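Local structure of nucleoside-diphosphate sugar epimerase (SulA family) (Corynebacterium glutamicum, 3OH8) at residues N363-S371 with T426-A434; F301-S309 with S338-Y349. The protein is probably an NAD(P)-dependent nucleoside-diphosphate sugar epimerase with a Rossmann-type fold, its substrate and reaction not established. All coordinates share one frame; numbering follows the deposited sequence.

Contact 1: residues N363-S371 with T426-A434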
ATOM      1  N   ASN A 363      17.684  -2.581   1.526  1.00 16.00           N
ATOM      2  CA  ASN A 363      17.245  -2.416   0.143  1.00 17.13           C
ATOM      3  C   ASN A 363      15.770  -2.805   0.041  1.00 16.66           C
ATOM      4  O   ASN A 363      15.426  -3.984   0.163  1.00 17.61           O
ATOM      5  CB  ASN A 363      18.077  -3.266  -0.825  1.00 13.27           C
ATOM      6  CG  ASN A 363      19.494  -2.722  -1.035  1.00 17.85           C
ATOM      7  OD1 ASN A 363      20.359  -3.410  -1.592  1.00 19.85           O
ATOM      8  ND2 ASN A 363      19.731  -1.494  -0.613  1.00 10.99           N
ATOM      9  N   ALA A 364      14.894  -1.825  -0.155  1.00 17.07           N
ATOM     10  CA  ALA A 364      13.472  -2.137  -0.314  1.00 15.33           C
ATOM     11  C   ALA A 364      13.176  -2.236  -1.795  1.00 14.87           C
ATOM     12  O   ALA A 364      12.739  -1.273  -2.418  1.00 14.14           O
ATOM     13  CB  ALA A 364      12.602  -1.082   0.343  1.00 12.25           C
ATOM     14  N   VAL A 365      13.469  -3.404  -2.352  1.00 12.99           N
ATOM     15  CA  VAL A 365      13.310  -3.682  -3.767  1.00 14.89           C
ATOM     16  C   VAL A 365      12.812  -5.112  -3.861  1.00 15.00           C
ATOM     17  O   VAL A 365      13.101  -5.928  -2.994  1.00 16.03           O
ATOM     18  CB  VAL A 365      14.670  -3.587  -4.520  1.00 20.34           C
ATOM     19  CG1 VAL A 365      15.289  -2.187  -4.352  1.00 13.04           C
ATOM     20  CG2 VAL A 365      15.633  -4.678  -4.028  1.00 13.28           C
ATOM     21  N   ALA A 366      12.045  -5.418  -4.898  1.00 15.17           N
ATOM     22  CA  ALA A 366      11.646  -6.799  -5.130  1.00 15.51           C
ATOM     23  C   ALA A 366      12.890  -7.637  -5.419  1.00 18.52           C
ATOM     24  O   ALA A 366      13.889  -7.111  -5.893  1.00 20.36           O
ATOM     25  CB  ALA A 366      10.647  -6.877  -6.294  1.00 21.17           C
ATOM     26  N   PRO A 367      12.836  -8.942  -5.106  1.00 20.01           N
ATOM     27  CA  PRO A 367      13.939  -9.878  -5.353  1.00 25.30           C
ATOM     28  C   PRO A 367      14.394  -9.890  -6.821  1.00 30.02           C
ATOM     29  O   PRO A 367      15.536 -10.257  -7.079  1.00 30.41           O
ATOM     30  CB  PRO A 367      13.336 -11.242  -5.006  1.00 26.10           C
ATOM     31  CG  PRO A 367      12.209 -10.956  -4.068  1.00 23.22           C
ATOM     32  CD  PRO A 367      11.697  -9.575  -4.404  1.00 18.91           C
ATOM     33  N   ASN A 368      13.525  -9.491  -7.751  1.00 26.61           N
ATOM     34  CA  ASN A 368      13.803  -9.649  -9.183  1.00 26.81           C
ATOM     35  C   ASN A 368      13.792  -8.364 -10.016  1.00 24.71           C
ATOM     36  O   ASN A 368      12.793  -8.057 -10.674  1.00 23.58           O
ATOM     37  CB  ASN A 368      12.812 -10.651  -9.802  1.00 30.07           C
ATOM     38  CG  ASN A 368      12.971 -12.049  -9.239  1.00 32.67           C
ATOM     39  OD1 ASN A 368      14.046 -12.650  -9.321  1.00 32.19           O
ATOM     40  ND2 ASN A 368      11.912 -12.566  -8.647  1.00 32.63           N
ATOM     41  N   PRO A 369      14.912  -7.618 -10.019  1.00 22.39           N
ATOM     42  CA  PRO A 369      14.991  -6.470 -10.933  1.00 22.44           C
ATOM     43  C   PRO A 369      14.942  -6.948 -12.391  1.00 22.01           C
ATOM     44  O   PRO A 369      15.329  -8.083 -12.657  1.00 25.20           O
ATOM     45  CB  PRO A 369      16.341  -5.834 -10.592  1.00 22.73           C
ATOM     46  CG  PRO A 369      17.139  -6.926  -9.931  1.00 22.80           C
ATOM     47  CD  PRO A 369      16.143  -7.811  -9.235  1.00 21.35           C
ATOM     48  N   VAL A 370      14.453  -6.119 -13.313  1.00 23.05           N
ATOM     49  CA  VAL A 370      14.323  -6.533 -14.710  1.00 24.65           C
ATOM     50  C   VAL A 370      14.993  -5.542 -15.646  1.00 22.37           C
ATOM     51  O   VAL A 370      15.207  -4.384 -15.282  1.00 20.17           O
ATOM     52  CB  VAL A 370      12.837  -6.677 -15.137  1.00 27.77           C
ATOM     53  CG1 VAL A 370      12.126  -7.726 -14.270  1.00 29.70           C
ATOM     54  CG2 VAL A 370      12.133  -5.347 -15.048  1.00 23.89           C
ATOM     55  N   SER A 371      15.316  -5.996 -16.857  1.00 23.23           N
ATOM     56  CA  SER A 371      15.907  -5.119 -17.873  1.00 23.25           C
ATOM     57  C   SER A 371      14.877  -4.146 -18.432  1.00 25.39           C
ATOM     58  O   SER A 371      13.677  -4.438 -18.457  1.00 30.35           O
ATOM     59  CB  SER A 371      16.481  -5.950 -19.018  1.00 26.51           C
ATOM     60  OG  SER A 371      15.442  -6.552 -19.774  1.00 28.70           O
ATOM     61  N   THR A 426       8.990 -12.407   3.508  1.00 16.07           N
ATOM     62  CA  THR A 426       8.086 -12.833   2.454  1.00 18.69           C
ATOM     63  C   THR A 426       7.660 -11.600   1.662  1.00 21.59           C
ATOM     64  O   THR A 426       7.240 -10.598   2.241  1.00 21.36           O
ATOM     65  CB  THR A 426       6.839 -13.534   3.053  1.00 23.77           C
ATOM     66  OG1 THR A 426       7.235 -14.762   3.690  1.00 23.68           O
ATOM     67  CG2 THR A 426       5.782 -13.827   1.979  1.00 22.78           C
ATOM     68  N   PHE A 427       7.780 -11.665   0.340  1.00 18.49           N
ATOM     69  CA  PHE A 427       7.310 -10.584  -0.519  1.00 18.35           C
ATOM     70  C   PHE A 427       5.961 -10.961  -1.093  1.00 18.93           C
ATOM     71  O   PHE A 427       5.729 -12.111  -1.442  1.00 17.71           O
ATOM     72  CB  PHE A 427       8.280 -10.340  -1.678  1.00 18.91           C
ATOM     73  CG  PHE A 427       9.564  -9.698  -1.265  1.00 18.06           C
ATOM     74  CD1 PHE A 427      10.626 -10.469  -0.833  1.00 20.04           C
ATOM     75  CD2 PHE A 427       9.711  -8.322  -1.312  1.00 18.32           C
ATOM     76  CE1 PHE A 427      11.824  -9.885  -0.456  1.00 22.74           C
ATOM     77  CE2 PHE A 427      10.904  -7.723  -0.927  1.00 23.60           C
ATOM     78  CZ  PHE A 427      11.963  -8.503  -0.499  1.00 18.78           C
ATOM     79  N   ARG A 428       5.076  -9.979  -1.198  1.00 17.06           N
ATOM     80  CA  ARG A 428       3.787 -10.177  -1.832  1.00 18.14           C
ATOM     81  C   ARG A 428       3.949 -10.405  -3.329  1.00 20.24           C
ATOM     82  O   ARG A 428       3.269 -11.250  -3.910  1.00 18.80           O
ATOM     83  CB  ARG A 428       2.898  -8.960  -1.608  1.00 15.53           C
ATOM     84  CG  ARG A 428       2.531  -8.727  -0.148  1.00 13.19           C
ATOM     85  CD  ARG A 428       1.409  -7.703  -0.030  1.00 12.80           C
ATOM     86  NE  ARG A 428       1.253  -7.219   1.345  1.00 12.41           N
ATOM     87  CZ  ARG A 428       0.158  -6.619   1.798  1.00 14.69           C
ATOM     88  NH1 ARG A 428      -0.869  -6.438   0.979  1.00 11.60           N
ATOM     89  NH2 ARG A 428       0.087  -6.200   3.063  1.00 12.45           N
ATOM     90  N   TYR A 429       4.835  -9.636  -3.954  1.00 20.91           N
ATOM     91  CA  TYR A 429       5.048  -9.743  -5.395  1.00 18.08           C
ATOM     92  C   TYR A 429       6.532  -9.835  -5.729  1.00 22.20           C
ATOM     93  O   TYR A 429       7.264  -8.852  -5.660  1.00 24.40           O
ATOM     94  CB  TYR A 429       4.395  -8.564  -6.109  1.00 14.50           C
ATOM     95  CG  TYR A 429       2.958  -8.407  -5.700  1.00 17.28           C
ATOM     96  CD1 TYR A 429       1.979  -9.252  -6.215  1.00 20.62           C
ATOM     97  CD2 TYR A 429       2.583  -7.449  -4.761  1.00 13.77           C
ATOM     98  CE1 TYR A 429       0.650  -9.139  -5.817  1.00 21.82           C
ATOM     99  CE2 TYR A 429       1.259  -7.320  -4.364  1.00 18.81           C
ATOM    100  CZ  TYR A 429       0.302  -8.180  -4.894  1.00 22.35           C
ATOM    101  OH  TYR A 429      -1.000  -8.076  -4.511  1.00 17.87           O
ATOM    102  N   THR A 430       6.977 -11.034  -6.072  1.00 20.96           N
ATOM    103  CA  THR A 430       8.371 -11.230  -6.446  1.00 21.12           C
ATOM    104  C   THR A 430       8.573 -10.928  -7.937  1.00 22.86           C
ATOM    105  O   THR A 430       9.681 -10.611  -8.373  1.00 27.77           O
ATOM    106  CB  THR A 430       8.838 -12.673  -6.126  1.00 20.71           C
ATOM    107  OG1 THR A 430       7.944 -13.603  -6.738  1.00 21.75           O
ATOM    108  CG2 THR A 430       8.824 -12.925  -4.621  1.00 18.82           C
ATOM    109  N   ASP A 431       7.498 -11.021  -8.715  1.00 25.55           N
ATOM    110  CA  ASP A 431       7.590 -10.831 -10.162  1.00 27.75           C
ATOM    111  C   ASP A 431       6.820  -9.600 -10.613  1.00 22.38           C
ATOM    112  O   ASP A 431       5.667  -9.404 -10.234  1.00 21.63           O
ATOM    113  CB  ASP A 431       7.058 -12.060 -10.901  1.00 33.60           C
ATOM    114  CG  ASP A 431       7.599 -13.353 -10.333  1.00 54.30           C
ATOM    115  OD1 ASP A 431       8.832 -13.446 -10.135  1.00 57.27           O
ATOM    116  OD2 ASP A 431       6.787 -14.274 -10.081  1.00 62.59           O
ATOM    117  N   ILE A 432       7.455  -8.786 -11.446  1.00 18.85           N
ATOM    118  CA  ILE A 432       6.879  -7.502 -11.814  1.00 21.49           C
ATOM    119  C   ILE A 432       5.545  -7.618 -12.562  1.00 22.95           C
ATOM    120  O   ILE A 432       4.663  -6.778 -12.395  1.00 20.29           O
ATOM    121  CB  ILE A 432       7.877  -6.659 -12.634  1.00 22.51           C
ATOM    122  CG1 ILE A 432       7.401  -5.207 -12.700  1.00 19.60           C
ATOM    123  CG2 ILE A 432       8.081  -7.268 -14.017  1.00 25.44           C
ATOM    124  CD1 ILE A 432       8.446  -4.245 -13.214  1.00 23.22           C
ATOM    125  N   GLY A 433       5.407  -8.657 -13.380  1.00 22.08           N
ATOM    126  CA  GLY A 433       4.144  -8.954 -14.032  1.00 26.70           C
ATOM    127  C   GLY A 433       3.019  -9.125 -13.030  1.00 20.86           C
ATOM    128  O   GLY A 433       1.928  -8.597 -13.215  1.00 17.10           O
ATOM    129  N   ALA A 434       3.281  -9.853 -11.955  1.00 19.47           N
ATOM    130  CA  ALA A 434       2.270 -10.034 -10.918  1.00 23.05           C
ATOM    131  C   ALA A 434       1.977  -8.744 -10.141  1.00 23.26           C
ATOM    132  O   ALA A 434       0.839  -8.505  -9.754  1.00 19.59           O
ATOM    133  CB  ALA A 434       2.673 -11.150  -9.964  1.00 15.88           C
TER
HETATM  134  O   HOH W   1      10.354  -9.535 -12.020  1.00 25.17           O
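Pro367 sets its CD-CG edge on one face of the Phe427 ring, and this is the tight part of the contact: its CD sits 3.7 Å from the Phe427 ring centroid, only 6° off the normal, a CH-pi contact, while Pro367 CG leans toward the rim at Phe427 CD1, 3.6 Å away. The two side chains approach from opposite directions. Phe427 has CG beside its backbone N, which brings the ring under the proline; Val365 O reaches Phe427 CE2 obliquely at 3.5 Å, a buried carbonyl with no polar partner. Beside the ring, on the proline side, Thr430 CG2 touches Pro367 CG at 4.0 Å.

Toward the more exposed side the contact turns polar. Asn368 ND2 donates to Thr430 O (3.0 Å, 165° at the hydrogen); the acceptor lies in the amide plane, but the donor stands 54° out of the carbonyl plane. A water links Asn368 O to Ile432 N, at the start of helix 432-440. Separately, Val370 CG1 makes a loose apolar touch on CG2 of the buried Ile432 at 4.1 Å. Between the loop leaving strand 360-364 and the DUF1731 region, the join thus rests on apolar packing and a neutral amide-to-carbonyl bond; charge pairing enters through Arg428 with Asp347 and Asp132.

Contact 2: residues F301-S309 with S338-Y349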
ATOM      1  N   PHE A 301      17.537   2.720   7.218  1.00 18.36           N
ATOM      2  CA  PHE A 301      17.400   3.503   5.998  1.00 15.93           C
ATOM      3  C   PHE A 301      16.732   2.614   4.983  1.00 16.12           C
ATOM      4  O   PHE A 301      17.256   1.555   4.631  1.00 16.97           O
ATOM      5  CB  PHE A 301      18.775   3.922   5.462  1.00 18.33           C
ATOM      6  CG  PHE A 301      19.693   4.446   6.516  1.00 20.85           C
ATOM      7  CD1 PHE A 301      19.420   5.647   7.145  1.00 21.55           C
ATOM      8  CD2 PHE A 301      20.831   3.745   6.873  1.00 30.54           C
ATOM      9  CE1 PHE A 301      20.259   6.137   8.118  1.00 23.97           C
ATOM     10  CE2 PHE A 301      21.677   4.231   7.853  1.00 31.23           C
ATOM     11  CZ  PHE A 301      21.384   5.430   8.478  1.00 27.71           C
ATOM     12  N   ILE A 302      15.562   3.027   4.523  1.00 12.27           N
ATOM     13  CA  ILE A 302      14.809   2.227   3.560  1.00 11.01           C
ATOM     14  C   ILE A 302      15.200   2.701   2.163  1.00 15.21           C
ATOM     15  O   ILE A 302      14.619   3.642   1.632  1.00 17.83           O
ATOM     16  CB  ILE A 302      13.291   2.370   3.794  1.00 15.85           C
ATOM     17  CG1 ILE A 302      12.953   2.046   5.254  1.00 17.10           C
ATOM     18  CG2 ILE A 302      12.500   1.463   2.857  1.00 17.71           C
ATOM     19  CD1 ILE A 302      13.546   0.721   5.756  1.00 14.52           C
ATOM     20  N   ARG A 303      16.226   2.066   1.595  1.00 16.44           N
ATOM     21  CA  ARG A 303      16.680   2.415   0.261  1.00 16.04           C
ATOM     22  C   ARG A 303      15.690   1.852  -0.750  1.00 14.47           C
ATOM     23  O   ARG A 303      15.771   0.693  -1.138  1.00 13.84           O
ATOM     24  CB  ARG A 303      18.101   1.878   0.017  1.00 15.57           C
ATOM     25  CG  ARG A 303      19.116   2.416   1.026  1.00 14.23           C
ATOM     26  CD  ARG A 303      20.557   1.937   0.738  1.00 16.33           C
ATOM     27  NE  ARG A 303      21.497   2.533   1.684  1.00 16.86           N
ATOM     28  CZ  ARG A 303      22.705   2.047   1.954  1.00 19.58           C
ATOM     29  NH1 ARG A 303      23.144   0.939   1.357  1.00 13.41           N
ATOM     30  NH2 ARG A 303      23.470   2.670   2.834  1.00 17.70           N
ATOM     31  N   THR A 304      14.750   2.691  -1.168  1.00 19.66           N
ATOM     32  CA  THR A 304      13.651   2.256  -2.012  1.00 21.25           C
ATOM     33  C   THR A 304      13.984   2.249  -3.499  1.00 14.22           C
ATOM     34  O   THR A 304      14.664   3.148  -4.010  1.00 14.89           O
ATOM     35  CB  THR A 304      12.444   3.181  -1.840  1.00 25.28           C
ATOM     36  OG1 THR A 304      12.217   3.399  -0.443  1.00 34.13           O
ATOM     37  CG2 THR A 304      11.215   2.539  -2.469  1.00 20.48           C
ATOM     38  N   GLY A 305      13.481   1.233  -4.186  1.00 13.99           N
ATOM     39  CA  GLY A 305      13.503   1.201  -5.636  1.00 18.72           C
ATOM     40  C   GLY A 305      12.363   2.062  -6.130  1.00 21.18           C
ATOM     41  O   GLY A 305      11.829   2.873  -5.380  1.00 23.09           O
ATOM     42  N   VAL A 306      11.992   1.883  -7.390  1.00 13.68           N
ATOM     43  CA  VAL A 306      10.868   2.591  -7.960  1.00 16.72           C
ATOM     44  C   VAL A 306       9.582   1.894  -7.524  1.00 15.33           C
ATOM     45  O   VAL A 306       9.341   0.742  -7.867  1.00 15.67           O
ATOM     46  CB  VAL A 306      10.935   2.595  -9.498  1.00 21.90           C
ATOM     47  CG1 VAL A 306       9.638   3.170 -10.084  1.00 16.39           C
ATOM     48  CG2 VAL A 306      12.154   3.377  -9.967  1.00 26.25           C
ATOM     49  N   ALA A 307       8.772   2.599  -6.752  1.00 16.55           N
ATOM     50  CA  ALA A 307       7.548   2.030  -6.219  1.00 16.47           C
ATOM     51  C   ALA A 307       6.477   1.969  -7.297  1.00 16.51           C
ATOM     52  O   ALA A 307       6.209   2.957  -7.987  1.00 19.09           O
ATOM     53  CB  ALA A 307       7.075   2.841  -5.025  1.00 14.23           C
ATOM     54  N   LEU A 308       5.876   0.796  -7.460  1.00 17.41           N
ATOM     55  CA  LEU A 308       4.860   0.626  -8.485  1.00 16.32           C
ATOM     56  C   LEU A 308       3.486   0.685  -7.851  1.00 18.93           C
ATOM     57  O   LEU A 308       3.140  -0.158  -7.015  1.00 15.26           O
ATOM     58  CB  LEU A 308       5.031  -0.696  -9.233  1.00 16.05           C
ATOM     59  CG  LEU A 308       6.406  -0.935  -9.861  1.00 16.30           C
ATOM     60  CD1 LEU A 308       6.362  -2.228 -10.650  1.00 17.16           C
ATOM     61  CD2 LEU A 308       6.824   0.240 -10.751  1.00 16.74           C
ATOM     62  N   SER A 309       2.714   1.687  -8.261  1.00 16.54           N
ATOM     63  CA  SER A 309       1.364   1.895  -7.748  1.00 17.14           C
ATOM     64  C   SER A 309       0.442   2.270  -8.891  1.00 17.59           C
ATOM     65  O   SER A 309       0.828   3.022  -9.792  1.00 16.10           O
ATOM     66  CB  SER A 309       1.356   3.008  -6.697  1.00 18.84           C
ATOM     67  OG  SER A 309       0.037   3.475  -6.468  1.00 16.65           O
ATOM     68  N   SER A 338      15.155  -1.150 -11.046  1.00 21.51           N
ATOM     69  CA  SER A 338      15.047  -1.568  -9.652  1.00 20.49           C
ATOM     70  C   SER A 338      13.687  -1.117  -9.092  1.00 19.00           C
ATOM     71  O   SER A 338      13.470   0.074  -8.820  1.00 20.16           O
ATOM     72  CB  SER A 338      16.211  -0.967  -8.860  1.00 18.64           C
ATOM     73  OG  SER A 338      16.065  -1.160  -7.471  1.00 22.94           O
ATOM     74  N   TRP A 339      12.770  -2.075  -8.947  1.00 21.17           N
ATOM     75  CA  TRP A 339      11.358  -1.776  -8.691  1.00 17.22           C
ATOM     76  C   TRP A 339      10.874  -2.494  -7.443  1.00 15.18           C
ATOM     77  O   TRP A 339      11.460  -3.485  -7.029  1.00 17.40           O
ATOM     78  CB  TRP A 339      10.502  -2.250  -9.863  1.00 16.09           C
ATOM     79  CG  TRP A 339      10.526  -3.738 -10.003  1.00 19.86           C
ATOM     80  CD1 TRP A 339      11.456  -4.480 -10.671  1.00 21.30           C
ATOM     81  CD2 TRP A 339       9.595  -4.678  -9.440  1.00 20.69           C
ATOM     82  NE1 TRP A 339      11.166  -5.822 -10.559  1.00 19.59           N
ATOM     83  CE2 TRP A 339      10.022  -5.972  -9.814  1.00 20.13           C
ATOM     84  CE3 TRP A 339       8.443  -4.554  -8.656  1.00 17.17           C
ATOM     85  CZ2 TRP A 339       9.340  -7.136  -9.429  1.00 19.36           C
ATOM     86  CZ3 TRP A 339       7.758  -5.711  -8.276  1.00 14.45           C
ATOM     87  CH2 TRP A 339       8.211  -6.983  -8.667  1.00 22.73           C
ATOM     88  N   ILE A 340       9.787  -1.995  -6.862  1.00 16.24           N
ATOM     89  CA  ILE A 340       9.097  -2.717  -5.796  1.00 12.50           C
ATOM     90  C   ILE A 340       7.593  -2.398  -5.851  1.00 12.47           C
ATOM     91  O   ILE A 340       7.200  -1.270  -6.148  1.00 15.78           O
ATOM     92  CB  ILE A 340       9.686  -2.364  -4.403  1.00 12.58           C
ATOM     93  CG1 ILE A 340       9.020  -3.226  -3.316  1.00 20.23           C
ATOM     94  CG2 ILE A 340       9.554  -0.849  -4.126  1.00 12.28           C
ATOM     95  CD1 ILE A 340       9.705  -3.173  -1.951  1.00 18.53           C
ATOM     96  N   ALA A 341       6.756  -3.398  -5.608  1.00 12.28           N
ATOM     97  CA  ALA A 341       5.307  -3.177  -5.586  1.00 14.08           C
ATOM     98  C   ALA A 341       5.018  -2.312  -4.381  1.00 15.67           C
ATOM     99  O   ALA A 341       5.667  -2.457  -3.340  1.00 14.29           O
ATOM    100  CB  ALA A 341       4.566  -4.507  -5.495  1.00 10.96           C
ATOM    101  N   ILE A 342       4.092  -1.369  -4.516  1.00 16.38           N
ATOM    102  CA  ILE A 342       3.869  -0.450  -3.406  1.00 13.27           C
ATOM    103  C   ILE A 342       3.526  -1.198  -2.104  1.00 15.58           C
ATOM    104  O   ILE A 342       3.964  -0.805  -1.017  1.00 13.63           O
ATOM    105  CB  ILE A 342       2.833   0.641  -3.720  1.00 14.61           C
ATOM    106  CG1 ILE A 342       2.745   1.604  -2.533  1.00 22.09           C
ATOM    107  CG2 ILE A 342       1.460   0.043  -4.078  1.00 10.04           C
ATOM    108  CD1 ILE A 342       2.009   2.892  -2.837  1.00 28.96           C
ATOM    109  N   ASP A 343       2.771  -2.285  -2.208  1.00 14.05           N
ATOM    110  CA  ASP A 343       2.390  -3.010  -1.002  1.00 14.13           C
ATOM    111  C   ASP A 343       3.612  -3.615  -0.321  1.00 13.75           C
ATOM    112  O   ASP A 343       3.703  -3.638   0.910  1.00 12.96           O
ATOM    113  CB  ASP A 343       1.355  -4.091  -1.302  1.00 13.41           C
ATOM    114  CG  ASP A 343       0.010  -3.520  -1.693  1.00 20.28           C
ATOM    115  OD1 ASP A 343      -0.444  -2.561  -1.037  1.00 19.38           O
ATOM    116  OD2 ASP A 343      -0.594  -4.037  -2.661  1.00 23.31           O
ATOM    117  N   ASP A 344       4.564  -4.102  -1.111  1.00 15.88           N
ATOM    118  CA  ASP A 344       5.787  -4.627  -0.515  1.00 13.68           C
ATOM    119  C   ASP A 344       6.602  -3.540   0.177  1.00 16.60           C
ATOM    120  O   ASP A 344       7.248  -3.807   1.193  1.00 13.61           O
ATOM    121  CB  ASP A 344       6.628  -5.387  -1.532  1.00 12.54           C
ATOM    122  CG  ASP A 344       6.108  -6.801  -1.747  1.00 18.96           C
ATOM    123  OD1 ASP A 344       5.915  -7.506  -0.733  1.00 17.47           O
ATOM    124  OD2 ASP A 344       5.883  -7.202  -2.908  1.00 19.94           O
ATOM    125  N   LEU A 345       6.556  -2.321  -0.360  1.00 11.99           N
ATOM    126  CA  LEU A 345       7.287  -1.213   0.237  1.00 12.05           C
ATOM    127  C   LEU A 345       6.691  -0.841   1.598  1.00 15.18           C
ATOM    128  O   LEU A 345       7.430  -0.738   2.586  1.00 13.65           O
ATOM    129  CB  LEU A 345       7.325  -0.004  -0.697  1.00 13.63           C
ATOM    130  CG  LEU A 345       8.018   1.260  -0.158  1.00 13.88           C
ATOM    131  CD1 LEU A 345       9.452   0.958   0.232  1.00 11.25           C
ATOM    132  CD2 LEU A 345       7.985   2.387  -1.202  1.00 18.57           C
ATOM    133  N   THR A 346       5.369  -0.660   1.666  1.00 12.54           N
ATOM    134  CA  THR A 346       4.755  -0.394   2.965  1.00 14.51           C
ATOM    135  C   THR A 346       4.960  -1.564   3.946  1.00 12.09           C
ATOM    136  O   THR A 346       5.221  -1.327   5.127  1.00 14.62           O
ATOM    137  CB  THR A 346       3.262   0.043   2.874  1.00 18.48           C
ATOM    138  OG1 THR A 346       2.467  -1.010   2.317  1.00 21.70           O
ATOM    139  CG2 THR A 346       3.128   1.291   1.992  1.00 19.60           C
ATOM    140  N   ASP A 347       4.854  -2.808   3.466  1.00 11.83           N
ATOM    141  CA  ASP A 347       5.165  -3.966   4.319  1.00 12.49           C
ATOM    142  C   ASP A 347       6.532  -3.796   4.973  1.00 15.45           C
ATOM    143  O   ASP A 347       6.715  -4.085   6.161  1.00 11.51           O
ATOM    144  CB  ASP A 347       5.149  -5.273   3.526  1.00 14.82           C
ATOM    145  CG  ASP A 347       3.738  -5.813   3.302  1.00 18.22           C
ATOM    146  OD1 ASP A 347       2.751  -5.159   3.718  1.00 14.73           O
ATOM    147  OD2 ASP A 347       3.622  -6.899   2.702  1.00 18.51           O
ATOM    148  N   ILE A 348       7.504  -3.340   4.182  1.00 15.35           N
ATOM    149  CA  ILE A 348       8.872  -3.191   4.681  1.00 10.46           C
ATOM    150  C   ILE A 348       8.945  -2.083   5.725  1.00 12.70           C
ATOM    151  O   ILE A 348       9.579  -2.248   6.766  1.00 11.94           O
ATOM    152  CB  ILE A 348       9.864  -2.980   3.518  1.00 13.77           C
ATOM    153  CG1 ILE A 348      10.009  -4.299   2.743  1.00 17.04           C
ATOM    154  CG2 ILE A 348      11.219  -2.544   4.035  1.00 14.02           C
ATOM    155  CD1 ILE A 348      10.620  -4.149   1.344  1.00 14.49           C
ATOM    156  N   TYR A 349       8.278  -0.963   5.472  1.00  9.02           N
ATOM    157  CA  TYR A 349       8.219   0.090   6.487  1.00 12.69           C
ATOM    158  C   TYR A 349       7.570  -0.418   7.768  1.00 15.34           C
ATOM    159  O   TYR A 349       8.075  -0.206   8.876  1.00 13.71           O
ATOM    160  CB  TYR A 349       7.451   1.311   5.961  1.00  7.75           C
ATOM    161  CG  TYR A 349       8.358   2.297   5.234  1.00 10.67           C
ATOM    162  CD1 TYR A 349       9.163   3.180   5.944  1.00 13.62           C
ATOM    163  CD2 TYR A 349       8.385   2.354   3.840  1.00  9.89           C
ATOM    164  CE1 TYR A 349       9.998   4.094   5.277  1.00 15.94           C
ATOM    165  CE2 TYR A 349       9.210   3.253   3.172  1.00 18.26           C
ATOM    166  CZ  TYR A 349      10.020   4.112   3.896  1.00 19.05           C
ATOM    167  OH  TYR A 349      10.837   5.008   3.229  1.00 19.98           O
TER
HETATM  168  O   HOH W   2      10.490   5.229   0.570  1.00 28.79           O
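Val306 and Leu308 bond alternately with the neighbouring strand: Val306 N to Ser338 O (2.7 Å, 175° at the hydrogen), Ile340 N to Val306 O, and Leu308 N to Ile340 O (2.8 Å). The pairing is parallel, Val306 beside Trp339, Ala307 beside Ile340 and Leu308 beside Ala341. It runs on into the helix, where Ile342 N, in its first turn, donates to Leu308 O at 2.9 Å. On the face of Val306 and Leu308, Leu308 CD1 packs against Trp339 CE3.

On the face of Ala307 and Ile340, Leu345 forks over the strand. With its CG anti to the backbone N (chi1 177°), both methyls meet Thr304 CG2, CD2 tightly at 3.5 Å, and CD2 also reaches Ala307 CB. One turn on, Ile302 CG1 lies over a face of the Tyr349 ring, 4.0 Å from its centroid, and Ile302 CG2 touches Leu345 CD1. Strand 301-304 and helix 342-349 run almost antiparallel, at 169°, their axes 10.3 Å apart. This is the layering of a Rossmann-type sheet, consistent with the NAD-dependent epimerase/dehydratase family: a helix packed on parallel strands.

Further out, a water bonded to both Thr304 OG1 and Tyr349 OH lies in the plane of the tyrosine ring at its edge. Ile302 is held in the sheet by backbone bonds to Ser251 and Ser253 of strand 248-254, whose Ile250 and Ala252 also touch Tyr349. Trp339 is fixed at its polar end by NE1 bonding to Asn368 O.

How the contacts relate
The centres of contact 1 and contact 2 lie about 9 Å apart, and the two touch directly. Helix 342-354 of contact 2 leads along the chain to strand 360-364, where contact 1 opens; that strand pairs with 298-308, and 370-371 pairs antiparallel with 336-341. Asp344 accepts a probable hydrogen bond from Arg428 N (OD1 to N 2.7 Å), and Asp347 OD2 forms a salt bridge with Arg428 NE, also 2.7 Å. Trp339 CZ2 packs 3.2 Å from Ile432 N. Contact 2 thus belongs to the buried Rossmann-type core, while contact 1 fastens the DUF1731 region onto it; neither includes a bound ligand.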